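Local coordinates for protein of unknown function (Shewanella baltica, PDB 2Q9R), which is of unknown function but belongs to the all-helical DUF416 family and, in this crystal, binds benzoic acid in a pocket next to its dimer partner, at residues A[13-17]-A[18-22]; A[88-91]-A[92-95]; A[98-101]-A[102-106]; A[156-159]-A[160-164]; A[183-186]-A[187-191]. All blocks are in the same frame, centred on the assembly; numbering follows the deposited sequence.

In the fold
From the N terminus, interaction 1 comes first, at the corner where helix 8-14 gives way to helix 17-42. Interaction 2 starts helix 92-111 on the opposite side of the chain's centre, and interaction 3 continues that same helix into the core. The centres of interactions 1 and 2 are about 30 Å apart. Interaction 4 lies along helix 153-170 and interaction 5 ends the next helix, 177-190. All five are local and follow one another in series, so none encloses or crosses another and none closes a long loop. Interactions 1 and 5 do touch: L22 CD2 packs on L183 CD1 at 4.0 Å, joining the first turns of helix 17-42 to helix 177-190.

Interaction 1 (A[13-17]-A[18-22]); sequences KALTL and PQKQL
The ammonium group of K20 is gripped by two backbone carbonyls at the corner between helices 8-14 and 17-42: NZ lies 2.7 Å from K13 O and 2.7 Å from L15 O. It stands above the carbonyl plane of K13 and is tilted less from that of L15. A bend at the last torsion (chi4 101°) turns NZ back to both oxygens, while K20 CG rests on L15 CB at 3.6 Å. Just before K20, T16 and Q19 form a capping box. Q19 N donates to T16 OG1 (3.2 Å), and T16 N returns a nearly straight bond to Q19 OE1 at 2.8 Å, in the amide's carbonyl plane on a lone pair. The OG1 of T16 sits between its own backbone N and carbonyl carbon (chi1 66°), which aims it at the first turn of the new helix. L15 CD2 lies against the Q19 amide, 3.6 Å from OE1. E114 supplies a salt bridge to the same K20 nitrogen. A methionine in place of K20 would probably leave the carbonyls of K13 and L15 without this donor and E114 without this countercharge. One lysine thus ties off the end of the first helix while the box caps the start of the second.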
loop_
_atom_site.group_PDB
_atom_site.type_symbol
_atom_site.label_atom_id
_atom_site.label_comp_id
_atom_site.label_asym_id
_atom_site.label_seq_id
_atom_site.Cartn_x
_atom_site.Cartn_y
_atom_site.Cartn_z
ATOM N N LYS A 13 21.011 16.611 6.341
ATOM C CA LYS A 13 21.924 17.669 5.902
ATOM C C LYS A 13 23.318 17.542 6.562
ATOM O O LYS A 13 24.335 17.925 5.974
ATOM C CB LYS A 13 21.329 19.044 6.189
ATOM C CG LYS A 13 20.118 19.382 5.316
ATOM C CD LYS A 13 19.354 20.595 5.836
ATOM C CE LYS A 13 18.101 20.884 4.994
ATOM N NZ LYS A 13 17.488 22.221 5.326
ATOM N N ALA A 14 23.340 17.003 7.776
ATOM C CA ALA A 14 24.585 16.759 8.511
ATOM C C ALA A 14 25.428 15.613 7.941
ATOM O O ALA A 14 26.601 15.500 8.253
ATOM C CB ALA A 14 24.278 16.530 9.988
ATOM N N LEU A 15 24.869 14.798 7.066
ATOM C CA LEU A 15 25.679 13.796 6.374
ATOM C C LEU A 15 26.813 14.394 5.535
ATOM O O LEU A 15 26.711 15.523 5.024
ATOM C CB LEU A 15 24.788 12.963 5.477
ATOM C CG LEU A 15 23.748 12.117 6.212
ATOM C CD1 LEU A 15 22.985 11.286 5.190
ATOM C CD2 LEU A 15 24.383 11.216 7.322
ATOM N N THR A 16 27.895 13.633 5.385
ATOM C CA THR A 16 28.946 13.987 4.428
ATOM C C THR A 16 28.411 13.755 3.010
ATOM O O THR A 16 27.374 13.069 2.819
ATOM C CB THR A 16 30.171 13.124 4.587
ATOM O OG1 THR A 16 29.815 11.777 4.238
ATOM C CG2 THR A 16 30.681 13.182 6.013
ATOM N N LEU A 17 29.099 14.321 2.021
ATOM C CA LEU A 17 28.694 14.126 0.621
ATOM C C LEU A 17 28.520 12.640 0.236
ATOM O O LEU A 17 27.492 12.269 -0.326
ATOM C CB LEU A 17 29.642 14.851 -0.339
ATOM C CG LEU A 17 29.360 14.643 -1.841
ATOM C CD1 LEU A 17 28.182 15.491 -2.239
ATOM C CD2 LEU A 17 30.582 14.943 -2.741
ATOM N N PRO A 18 29.520 11.796 0.522
ATOM C CA PRO A 18 29.372 10.369 0.209
ATOM C C PRO A 18 28.213 9.689 0.952
ATOM O O PRO A 18 27.510 8.890 0.345
ATOM C CB PRO A 18 30.746 9.760 0.571
ATOM C CG PRO A 18 31.648 10.909 0.771
ATOM C CD PRO A 18 30.850 12.109 1.092
ATOM N N GLN A 19 27.974 10.059 2.221
ATOM C CA GLN A 19 26.843 9.548 2.984
ATOM C C GLN A 19 25.508 9.931 2.322
ATOM O O GLN A 19 24.662 9.099 2.164
ATOM C CB GLN A 19 26.872 10.097 4.418
ATOM C CG GLN A 19 27.903 9.445 5.307
ATOM C CD GLN A 19 27.886 9.993 6.694
ATOM O OE1 GLN A 19 27.974 11.217 6.891
ATOM N NE2 GLN A 19 27.802 9.090 7.692
ATOM N N LYS A 20 25.364 11.210 1.961
ATOM C CA LYS A 20 24.200 11.704 1.193
ATOM C C LYS A 20 23.976 10.969 -0.127
ATOM O O LYS A 20 22.840 10.564 -0.468
ATOM C CB LYS A 20 24.395 13.176 0.891
ATOM C CG LYS A 20 24.285 14.110 2.104
ATOM C CD LYS A 20 24.544 15.581 1.662
ATOM C CE LYS A 20 24.047 16.571 2.684
ATOM N NZ LYS A 20 25.110 17.095 3.495
ATOM N N GLN A 21 25.066 10.791 -0.848
ATOM C CA GLN A 21 25.045 10.138 -2.154
ATOM C C GLN A 21 24.576 8.703 -2.039
ATOM O O GLN A 21 23.736 8.226 -2.848
ATOM C CB GLN A 21 26.440 10.199 -2.744
ATOM C CG GLN A 21 26.537 9.789 -4.204
ATOM C CD GLN A 21 27.942 10.019 -4.772
ATOM O OE1 GLN A 21 28.664 10.890 -4.319
ATOM N NE2 GLN A 21 28.327 9.208 -5.740
ATOM N N LEU A 22 25.067 8.004 -1.013
ATOM C CA LEU A 22 24.575 6.645 -0.722
ATOM C C LEU A 22 23.066 6.612 -0.439
ATOM O O LEU A 22 22.309 5.785 -1.021
ATOM C CB LEU A 22 25.364 6.025 0.455
ATOM C CG LEU A 22 24.940 4.649 1.005
ATOM C CD1 LEU A 22 24.864 3.592 -0.120
ATOM C CD2 LEU A 22 25.913 4.178 2.119
#

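Interaction 2 (A[88-91]-A[92-95]); sequences EAYG and VYPA. With BEZ (benzoic acid), chain E; SO4 (sulfate ion), chain B.
A type I beta turn from A89 to V92 leads into helix 92-111 beside the benzoic acid pocket, to which G91 and P94 belong. G91 CA lies 3.6 Å from C2 of the benzoic acid ring and P94 CG 3.8 Å from its C5. With no side chain on G91 the backbone comes up to the ring; a CB there would clash with the ligand. Just past the turn, Y93 N donates to Y90 O at 2.9 Å, and the helix then begins with A95 N on G91 O at 3.0 Å. The Y90 ring, its CG anti to the backbone N (chi1 -178°), swings back along the helix start. Y93 CB sits over one face of it, towards the rim, and Y90 CE2 meets P94 CD at 3.7 Å. The two tyrosine rings meet obliquely, their planes 43° apart, with Y90 CD1 3.8 Å from Y93 CD2. Before the turn, A89 N donates to O3 of a sulfate, probably from the crystallisation liquor, at 3.1 Å. Helix 17-42 packs on V92 and A95 through F38, and helix 120-136 meets Y90 through Y131. I135 of the second subunit also packs on Y90, placing this helix start at the dimer interface.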
loop_
_atom_site.group_PDB
_atom_site.type_symbol
_atom_site.label_atom_id
_atom_site.label_comp_id
_atom_site.label_asym_id
_atom_site.label_seq_id
_atom_site.Cartn_x
_atom_site.Cartn_y
_atom_site.Cartn_z
ATOM N N GLU A 88 -2.703 8.935 -20.539
ATOM C CA GLU A 88 -3.827 9.009 -19.601
ATOM C C GLU A 88 -3.562 8.227 -18.311
ATOM O O GLU A 88 -4.111 8.552 -17.267
ATOM C CB GLU A 88 -5.090 8.435 -20.214
ATOM C CG GLU A 88 -5.677 9.264 -21.354
ATOM C CD GLU A 88 -7.072 8.787 -21.736
ATOM O OE1 GLU A 88 -7.755 8.172 -20.875
ATOM O OE2 GLU A 88 -7.481 9.022 -22.894
ATOM N N ALA A 89 -2.767 7.176 -18.400
ATOM C CA ALA A 89 -2.450 6.347 -17.235
ATOM C C ALA A 89 -1.714 7.162 -16.170
ATOM O O ALA A 89 -0.866 7.978 -16.499
ATOM C CB ALA A 89 -1.654 5.131 -17.649
ATOM N N TYR A 90 -2.054 6.932 -14.897
ATOM C CA TYR A 90 -1.446 7.636 -13.771
ATOM C C TYR A 90 0.081 7.355 -13.697
ATOM O O TYR A 90 0.858 8.220 -13.264
ATOM C CB TYR A 90 -2.118 7.280 -12.405
ATOM C CG TYR A 90 -1.480 8.069 -11.283
ATOM C CD1 TYR A 90 -1.812 9.404 -11.071
ATOM C CD2 TYR A 90 -0.468 7.515 -10.514
ATOM C CE1 TYR A 90 -1.195 10.159 -10.087
ATOM C CE2 TYR A 90 0.167 8.258 -9.531
ATOM C CZ TYR A 90 -0.177 9.588 -9.335
ATOM O OH TYR A 90 0.455 10.313 -8.345
ATOM N N GLY A 91 0.482 6.146 -14.094
ATOM C CA GLY A 91 1.875 5.690 -13.985
ATOM C C GLY A 91 2.908 6.606 -14.602
ATOM O O GLY A 91 4.094 6.589 -14.212
ATOM N N VAL A 92 2.499 7.432 -15.553
ATOM C CA VAL A 92 3.418 8.413 -16.107
ATOM C C VAL A 92 4.068 9.242 -14.992
ATOM O O VAL A 92 5.246 9.574 -15.073
ATOM C CB VAL A 92 2.745 9.325 -17.173
ATOM C CG1 VAL A 92 1.653 10.229 -16.547
ATOM C CG2 VAL A 92 3.822 10.126 -17.930
ATOM N N TYR A 93 3.317 9.528 -13.918
ATOM C CA TYR A 93 3.822 10.367 -12.859
ATOM C C TYR A 93 4.935 9.720 -12.032
ATOM O O TYR A 93 6.013 10.283 -11.930
ATOM C CB TYR A 93 2.673 10.938 -12.020
ATOM C CG TYR A 93 1.784 11.873 -12.834
ATOM C CD1 TYR A 93 2.217 13.141 -13.179
ATOM C CD2 TYR A 93 0.537 11.457 -13.286
ATOM C CE1 TYR A 93 1.442 13.999 -13.956
ATOM C CE2 TYR A 93 -0.261 12.319 -14.035
ATOM C CZ TYR A 93 0.201 13.584 -14.377
ATOM O OH TYR A 93 -0.586 14.427 -15.134
ATOM N N PRO A 94 4.686 8.555 -11.422
ATOM C CA PRO A 94 5.831 7.914 -10.765
ATOM C C PRO A 94 7.007 7.527 -11.682
ATOM O O PRO A 94 8.168 7.560 -11.237
ATOM C CB PRO A 94 5.220 6.676 -10.063
ATOM C CG PRO A 94 3.809 6.565 -10.518
ATOM C CD PRO A 94 3.419 7.836 -11.220
ATOM N N ALA A 95 6.724 7.144 -12.927
ATOM C CA ALA A 95 7.780 6.827 -13.900
ATOM C C ALA A 95 8.664 8.044 -14.145
ATOM O O ALA A 95 9.885 7.941 -14.081
ATOM C CB ALA A 95 7.188 6.312 -15.220
HETATM C C BEZ E . -0.278 2.573 -11.084
HETATM O O1 BEZ E . -0.581 2.082 -9.949
HETATM O O2 BEZ E . -1.149 3.047 -11.876
HETATM C C1 BEZ E . 1.148 2.579 -11.514
HETATM C C2 BEZ E . 1.484 2.318 -12.863
HETATM C C3 BEZ E . 2.830 2.325 -13.227
HETATM C C4 BEZ E . 3.811 2.597 -12.277
HETATM C C5 BEZ E . 3.465 2.850 -10.949
HETATM C C6 BEZ E . 2.116 2.855 -10.555
HETATM S S SO4 B . -2.317 5.456 -21.967
HETATM O O1 SO4 B . -3.276 5.747 -23.035
HETATM O O2 SO4 B . -1.155 4.814 -22.580
HETATM O O3 SO4 B . -1.856 6.651 -21.291
HETATM O O4 SO4 B . -3.002 4.592 -20.992
#

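Interaction 3 (A[98-101]-A[102-106])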
loop_
_atom_site.group_PDB
_atom_site.type_symbol
_atom_site.label_atom_id
_atom_site.label_comp_id
_atom_site.label_asym_id
_atom_site.label_seq_id
_atom_site.Cartn_x
_atom_site.Cartn_y
_atom_site.Cartn_z
ATOM N N ALA A 98 10.860 8.767 -11.139
ATOM C CA ALA A 98 11.955 7.790 -11.061
ATOM C C ALA A 98 13.129 8.195 -11.926
ATOM O O ALA A 98 14.261 8.219 -11.460
ATOM C CB ALA A 98 11.501 6.410 -11.474
ATOM N N VAL A 99 12.853 8.511 -13.185
ATOM C CA VAL A 99 13.954 8.900 -14.108
ATOM C C VAL A 99 14.477 10.290 -13.713
ATOM O O VAL A 99 15.718 10.521 -13.679
ATOM C CB VAL A 99 13.548 8.707 -15.641
ATOM C CG1 VAL A 99 12.270 9.435 -15.984
ATOM C CG2 VAL A 99 14.685 9.114 -16.591
ATOM N N VAL A 100 13.580 11.189 -13.296
ATOM C CA VAL A 100 14.016 12.549 -12.935
ATOM C C VAL A 100 14.900 12.554 -11.656
ATOM O O VAL A 100 15.879 13.324 -11.546
ATOM C CB VAL A 100 12.815 13.537 -12.812
ATOM C CG1 VAL A 100 13.212 14.798 -12.071
ATOM C CG2 VAL A 100 12.200 13.867 -14.211
ATOM N N ALA A 101 14.584 11.689 -10.713
ATOM C CA ALA A 101 15.462 11.466 -9.529
ATOM C C ALA A 101 16.885 11.046 -9.896
ATOM O O ALA A 101 17.853 11.543 -9.355
ATOM C CB ALA A 101 14.835 10.412 -8.607
ATOM N N ILE A 102 16.992 10.081 -10.798
ATOM C CA ILE A 102 18.284 9.592 -11.220
ATOM C C ILE A 102 19.018 10.713 -11.929
ATOM O O ILE A 102 20.210 10.949 -11.647
ATOM C CB ILE A 102 18.160 8.327 -12.113
ATOM C CG1 ILE A 102 17.555 7.187 -11.279
ATOM C CG2 ILE A 102 19.526 7.946 -12.647
ATOM C CD1 ILE A 102 16.972 6.008 -12.093
ATOM N N SER A 103 18.316 11.438 -12.796
ATOM C CA SER A 103 18.937 12.558 -13.492
ATOM C C SER A 103 19.430 13.623 -12.516
ATOM O O SER A 103 20.528 14.130 -12.665
ATOM C CB SER A 103 17.975 13.206 -14.483
ATOM O OG SER A 103 17.509 12.287 -15.453
ATOM N N THR A 104 18.577 13.999 -11.557
ATOM C CA THR A 104 18.924 14.970 -10.512
ATOM C C THR A 104 20.158 14.514 -9.702
ATOM O O THR A 104 21.079 15.271 -9.484
ATOM C CB THR A 104 17.726 15.182 -9.568
ATOM O OG1 THR A 104 16.590 15.582 -10.346
ATOM C CG2 THR A 104 18.027 16.220 -8.480
ATOM N N LEU A 105 20.191 13.252 -9.302
ATOM C CA LEU A 105 21.353 12.738 -8.552
ATOM C C LEU A 105 22.659 12.747 -9.355
ATOM O O LEU A 105 23.727 13.158 -8.834
ATOM C CB LEU A 105 21.031 11.335 -8.012
ATOM C CG LEU A 105 22.184 10.624 -7.331
ATOM C CD1 LEU A 105 22.827 11.517 -6.213
ATOM C CD2 LEU A 105 21.672 9.276 -6.803
ATOM N N LEU A 106 22.612 12.254 -10.600
ATOM C CA LEU A 106 23.778 12.319 -11.462
ATOM C C LEU A 106 24.204 13.766 -11.669
ATOM O O LEU A 106 25.389 14.076 -11.630
ATOM C CB LEU A 106 23.499 11.697 -12.822
ATOM C CG LEU A 106 23.695 10.205 -13.030
ATOM C CD1 LEU A 106 23.072 9.785 -14.358
ATOM C CD2 LEU A 106 25.175 9.858 -12.981
#
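V100 O carries the densest part of this contact, taking two bonds from T104: one from the backbone N at 2.8 Å and one from OG1 at 2.7 Å. The two donors reach it from opposite faces of the carbonyl plane, the hydroxyl standing 38° out of it. With OG1 beside its own backbone N (chi1 -56°), the T104 hydroxyl folds back onto the preceding turn, and V100 CG1 lies 3.9 Å from it. On the same partly exposed side S103 OG approaches V99 O at 3.1 Å, although its proton has another acceptor within reach, while S103 N donates to V99 O at 2.9 Å. The looser spot is two residues earlier, on the buried side, where I102 N to A98 O stretches to a weak 3.4 Å. I102 CG1 and CD1 lie against that same oxygen, the former at 3.5 Å. Both hydroxyls lie on the partly exposed flank, whereas A98, V99, A101, I102 and L105 give an apolar flank to the core. C28 and M31 of helix 17-42 pack on A101, L50 and A53 of helix 47-62 on I102, and L77 of helix 70-79 on V99 and S103, so helix 92-111 lies between three others.

Interaction 4 (A[156-159]-A[160-164]); sequences EEEK and ELQNS
Q162 NE2 donates to E158 OE2 at 2.9 Å, one helical turn apart and on the buried side of helix 153-170. The donor meets the carboxylate on its anti side, 32° out of the plane, and the two flat groups stand almost perpendicular, at 89°. E158 is bent at its second torsion (chi2 73°), which turns the carboxylate forward along the helix toward Q162. On another side N163 grips K159 O twice, through its backbone N at 3.0 Å and through ND2 at 2.8 Å. These donors come from opposite faces of the carbonyl, and ND2 also rests on K159 CG at 3.6 Å. All of these are i to i+4 contacts within one alpha-helix, whose main-chain bonds run alongside, such as L161 N to E157 O at 2.8 Å. Two carboxylates share a more open flank: E156 OE2 lies 3.2 Å from E160 OE2, close enough that one of them may be partly protonated. Further out, R30 of helix 17-42 forms a salt bridge with E158 OE1 and S124 of helix 120-136 is bonded to OE2. A leucine in place of Q162 would probably cost E158 one of its donors and leave the hydroxyl of S121, now bonded to Q162 OE1, without that partner. L27 and F23 of helix 17-42 pack against Q162, F8 of helix 8-14 against Q162 and N163.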
loop_
_atom_site.group_PDB
_atom_site.type_symbol
_atom_site.label_atom_id
_atom_site.label_comp_id
_atom_site.label_asym_id
_atom_site.label_seq_id
_atom_site.Cartn_x
_atom_site.Cartn_y
_atom_site.Cartn_z
ATOM N N GLU A 156 3.482 5.584 5.732
ATOM C CA GLU A 156 4.153 5.237 6.972
ATOM C C GLU A 156 5.396 4.418 6.662
ATOM O O GLU A 156 6.412 4.581 7.306
ATOM C CB GLU A 156 3.218 4.418 7.876
ATOM C CG GLU A 156 3.767 4.193 9.287
ATOM C CD GLU A 156 4.055 5.522 10.043
ATOM O OE1 GLU A 156 3.235 6.493 9.940
ATOM O OE2 GLU A 156 5.114 5.584 10.730
ATOM N N GLU A 157 5.308 3.540 5.668
ATOM C CA GLU A 157 6.444 2.743 5.209
ATOM C C GLU A 157 7.534 3.597 4.593
ATOM O O GLU A 157 8.721 3.398 4.849
ATOM C CB GLU A 157 5.958 1.659 4.241
ATOM C CG GLU A 157 5.355 0.490 5.015
ATOM C CD GLU A 157 4.860 -0.691 4.175
ATOM O OE1 GLU A 157 5.108 -0.736 2.943
ATOM O OE2 GLU A 157 4.219 -1.599 4.767
ATOM N N GLU A 158 7.135 4.561 3.777
ATOM C CA GLU A 158 8.082 5.535 3.262
ATOM C C GLU A 158 8.869 6.220 4.373
ATOM O O GLU A 158 10.107 6.251 4.350
ATOM C CB GLU A 158 7.366 6.554 2.375
ATOM C CG GLU A 158 8.260 7.646 1.775
ATOM C CD GLU A 158 9.169 7.162 0.643
ATOM O OE1 GLU A 158 9.051 6.008 0.204
ATOM O OE2 GLU A 158 10.019 7.953 0.193
ATOM N N LYS A 159 8.158 6.756 5.355
ATOM C CA LYS A 159 8.814 7.361 6.514
ATOM C C LYS A 159 9.750 6.431 7.257
ATOM O O LYS A 159 10.864 6.841 7.644
ATOM C CB LYS A 159 7.762 7.905 7.501
ATOM C CG LYS A 159 8.397 8.589 8.713
ATOM C CD LYS A 159 7.363 8.976 9.778
ATOM C CE LYS A 159 7.972 8.977 11.172
ATOM N NZ LYS A 159 7.033 9.561 12.178
ATOM N N GLU A 160 9.288 5.205 7.503
ATOM C CA GLU A 160 10.085 4.199 8.200
ATOM C C GLU A 160 11.321 3.764 7.405
ATOM O O GLU A 160 12.420 3.687 7.951
ATOM C CB GLU A 160 9.195 2.994 8.588
ATOM C CG GLU A 160 8.250 3.337 9.758
ATOM C CD GLU A 160 7.167 2.261 10.049
ATOM O OE1 GLU A 160 7.277 1.134 9.497
ATOM O OE2 GLU A 160 6.216 2.571 10.818
ATOM N N LEU A 161 11.163 3.523 6.109
ATOM C CA LEU A 161 12.308 3.171 5.288
ATOM C C LEU A 161 13.326 4.327 5.200
ATOM O O LEU A 161 14.514 4.114 5.390
ATOM C CB LEU A 161 11.836 2.701 3.904
ATOM C CG LEU A 161 12.822 2.214 2.813
ATOM C CD1 LEU A 161 13.649 3.371 2.195
ATOM C CD2 LEU A 161 13.710 1.116 3.332
ATOM N N GLN A 162 12.883 5.550 4.942
ATOM C CA GLN A 162 13.833 6.673 4.898
ATOM C C GLN A 162 14.556 6.880 6.243
ATOM O O GLN A 162 15.740 7.180 6.261
ATOM C CB GLN A 162 13.152 7.981 4.470
ATOM C CG GLN A 162 12.739 8.037 3.008
ATOM C CD GLN A 162 12.788 9.421 2.453
ATOM O OE1 GLN A 162 13.657 10.216 2.832
ATOM N NE2 GLN A 162 11.844 9.740 1.538
ATOM N N ASN A 163 13.849 6.706 7.361
ATOM C CA ASN A 163 14.504 6.817 8.663
ATOM C C ASN A 163 15.520 5.727 8.941
ATOM O O ASN A 163 16.614 5.995 9.446
ATOM C CB ASN A 163 13.462 6.892 9.798
ATOM C CG ASN A 163 13.032 8.315 10.045
ATOM O OD1 ASN A 163 13.684 9.032 10.794
ATOM N ND2 ASN A 163 11.980 8.755 9.357
ATOM N N SER A 164 15.123 4.501 8.654
ATOM C CA SER A 164 15.994 3.346 8.846
ATOM C C SER A 164 17.242 3.425 7.968
ATOM O O SER A 164 18.332 3.089 8.397
ATOM C CB SER A 164 15.229 2.074 8.530
ATOM O OG SER A 164 14.339 1.779 9.585
#

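Interaction 5 (A[183-186]-A[187-191]); sequences LRKD and IIETG
T190 OG1 donates to D186 O at 2.9 Å, and T190 N reaches the same oxygen at 3.0 Å from the opposite face of its plane, so this carbonyl is satisfied twice in the last turn of helix 177-190. The hydroxyl lies beside its own backbone N (chi1 -51°), which turns it back along the helix. In the residues before D186, L183 O takes I187 N, R184 O takes I188 N, and K185 O takes E189 N at 2.9 Å. K185 and E189 also form a salt bridge, NZ to OE2 at 3.4 Å, a weak bond on the exposed surface; E189 OE2 lies closer still to K185 CG, at 3.3 Å. I188 CD1 sits over one face of the R184 guanidinium, 3.5 Å from NH1. The charge of R184 is met beyond these turns, by a salt bridge to E55 and a cation-pi contact with W58. D186 OD2 is hydrogen-bonded to a glycerol, probably from the crystallisation liquor. G191, with positive phi, ends the helix, its N still donating to I187 O. The main-chain bonds and the threonine hydroxyl therefore hold the last turns together, while the K185-E189 salt bridge is long and weak, and R184 ties the helix to helix 47-62.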
loop_
_atom_site.group_PDB
_atom_site.type_symbol
_atom_site.label_atom_id
_atom_site.label_comp_id
_atom_site.label_asym_id
_atom_site.label_seq_id
_atom_site.Cartn_x
_atom_site.Cartn_y
_atom_site.Cartn_z
ATOM N N LEU A 183 23.174 -2.443 1.397
ATOM C CA LEU A 183 21.996 -1.640 1.126
ATOM C C LEU A 183 21.462 -1.942 -0.279
ATOM O O LEU A 183 20.272 -2.140 -0.456
ATOM C CB LEU A 183 22.284 -0.149 1.326
ATOM C CG LEU A 183 22.460 0.270 2.784
ATOM C CD1 LEU A 183 22.841 1.735 2.784
ATOM C CD2 LEU A 183 21.226 0.007 3.636
ATOM N N ARG A 184 22.343 -2.030 -1.253
ATOM C CA ARG A 184 21.918 -2.313 -2.615
ATOM C C ARG A 184 21.216 -3.652 -2.696
ATOM O O ARG A 184 20.146 -3.759 -3.311
ATOM C CB ARG A 184 23.106 -2.323 -3.543
ATOM C CG ARG A 184 22.779 -2.580 -5.012
ATOM C CD ARG A 184 24.036 -3.001 -5.727
ATOM N NE ARG A 184 24.078 -2.561 -7.108
ATOM C CZ ARG A 184 23.775 -3.286 -8.181
ATOM N NH1 ARG A 184 23.385 -4.564 -8.068
ATOM N NH2 ARG A 184 23.881 -2.710 -9.396
ATOM N N LYS A 185 21.836 -4.666 -2.097
ATOM C CA LYS A 185 21.275 -6.022 -2.086
ATOM C C LYS A 185 19.933 -6.052 -1.386
ATOM O O LYS A 185 18.990 -6.639 -1.898
ATOM C CB LYS A 185 22.272 -6.993 -1.436
ATOM C CG LYS A 185 21.775 -8.433 -1.301
ATOM C CD LYS A 185 22.941 -9.417 -1.038
ATOM C CE LYS A 185 22.950 -9.946 0.428
ATOM N NZ LYS A 185 21.795 -10.840 0.802
ATOM N N ASP A 186 19.826 -5.397 -0.234
ATOM C CA ASP A 186 18.548 -5.313 0.472
ATOM C C ASP A 186 17.436 -4.716 -0.400
ATOM O O ASP A 186 16.354 -5.274 -0.446
ATOM C CB ASP A 186 18.652 -4.482 1.770
ATOM C CG ASP A 186 19.455 -5.185 2.891
ATOM O OD1 ASP A 186 19.698 -6.428 2.816
ATOM O OD2 ASP A 186 19.836 -4.472 3.863
ATOM N N ILE A 187 17.715 -3.590 -1.062
ATOM C CA ILE A 187 16.706 -2.850 -1.839
ATOM C C ILE A 187 16.279 -3.716 -3.030
ATOM O O ILE A 187 15.093 -3.886 -3.303
ATOM C CB ILE A 187 17.254 -1.481 -2.366
ATOM C CG1 ILE A 187 17.681 -0.516 -1.244
ATOM C CG2 ILE A 187 16.281 -0.798 -3.339
ATOM C CD1 ILE A 187 16.694 -0.186 -0.303
ATOM N N ILE A 188 17.263 -4.282 -3.716
ATOM C CA ILE A 188 17.032 -5.075 -4.921
ATOM C C ILE A 188 16.335 -6.379 -4.625
ATOM O O ILE A 188 15.450 -6.789 -5.387
ATOM C CB ILE A 188 18.338 -5.307 -5.706
ATOM C CG1 ILE A 188 18.717 -4.005 -6.429
ATOM C CG2 ILE A 188 18.189 -6.484 -6.666
ATOM C CD1 ILE A 188 20.090 -3.990 -7.128
ATOM N N GLU A 189 16.652 -6.996 -3.493
ATOM C CA GLU A 189 15.973 -8.234 -3.105
ATOM C C GLU A 189 14.531 -8.007 -2.644
ATOM O O GLU A 189 13.670 -8.834 -2.932
ATOM C CB GLU A 189 16.776 -9.045 -2.060
ATOM C CG GLU A 189 17.951 -9.835 -2.697
ATOM C CD GLU A 189 18.851 -10.580 -1.679
ATOM O OE1 GLU A 189 18.472 -10.709 -0.487
ATOM O OE2 GLU A 189 19.955 -11.024 -2.093
ATOM N N THR A 190 14.260 -6.917 -1.926
ATOM C CA THR A 190 12.873 -6.557 -1.672
ATOM C C THR A 190 12.126 -6.315 -2.996
ATOM O O THR A 190 11.054 -6.851 -3.203
ATOM C CB THR A 190 12.758 -5.338 -0.762
ATOM O OG1 THR A 190 13.556 -5.545 0.402
ATOM C CG2 THR A 190 11.345 -5.104 -0.364
ATOM N N GLY A 191 12.688 -5.506 -3.884
ATOM C CA GLY A 191 12.055 -5.200 -5.188
ATOM C C GLY A 191 10.637 -4.660 -5.097
ATOM O O GLY A 191 9.775 -5.016 -5.925
#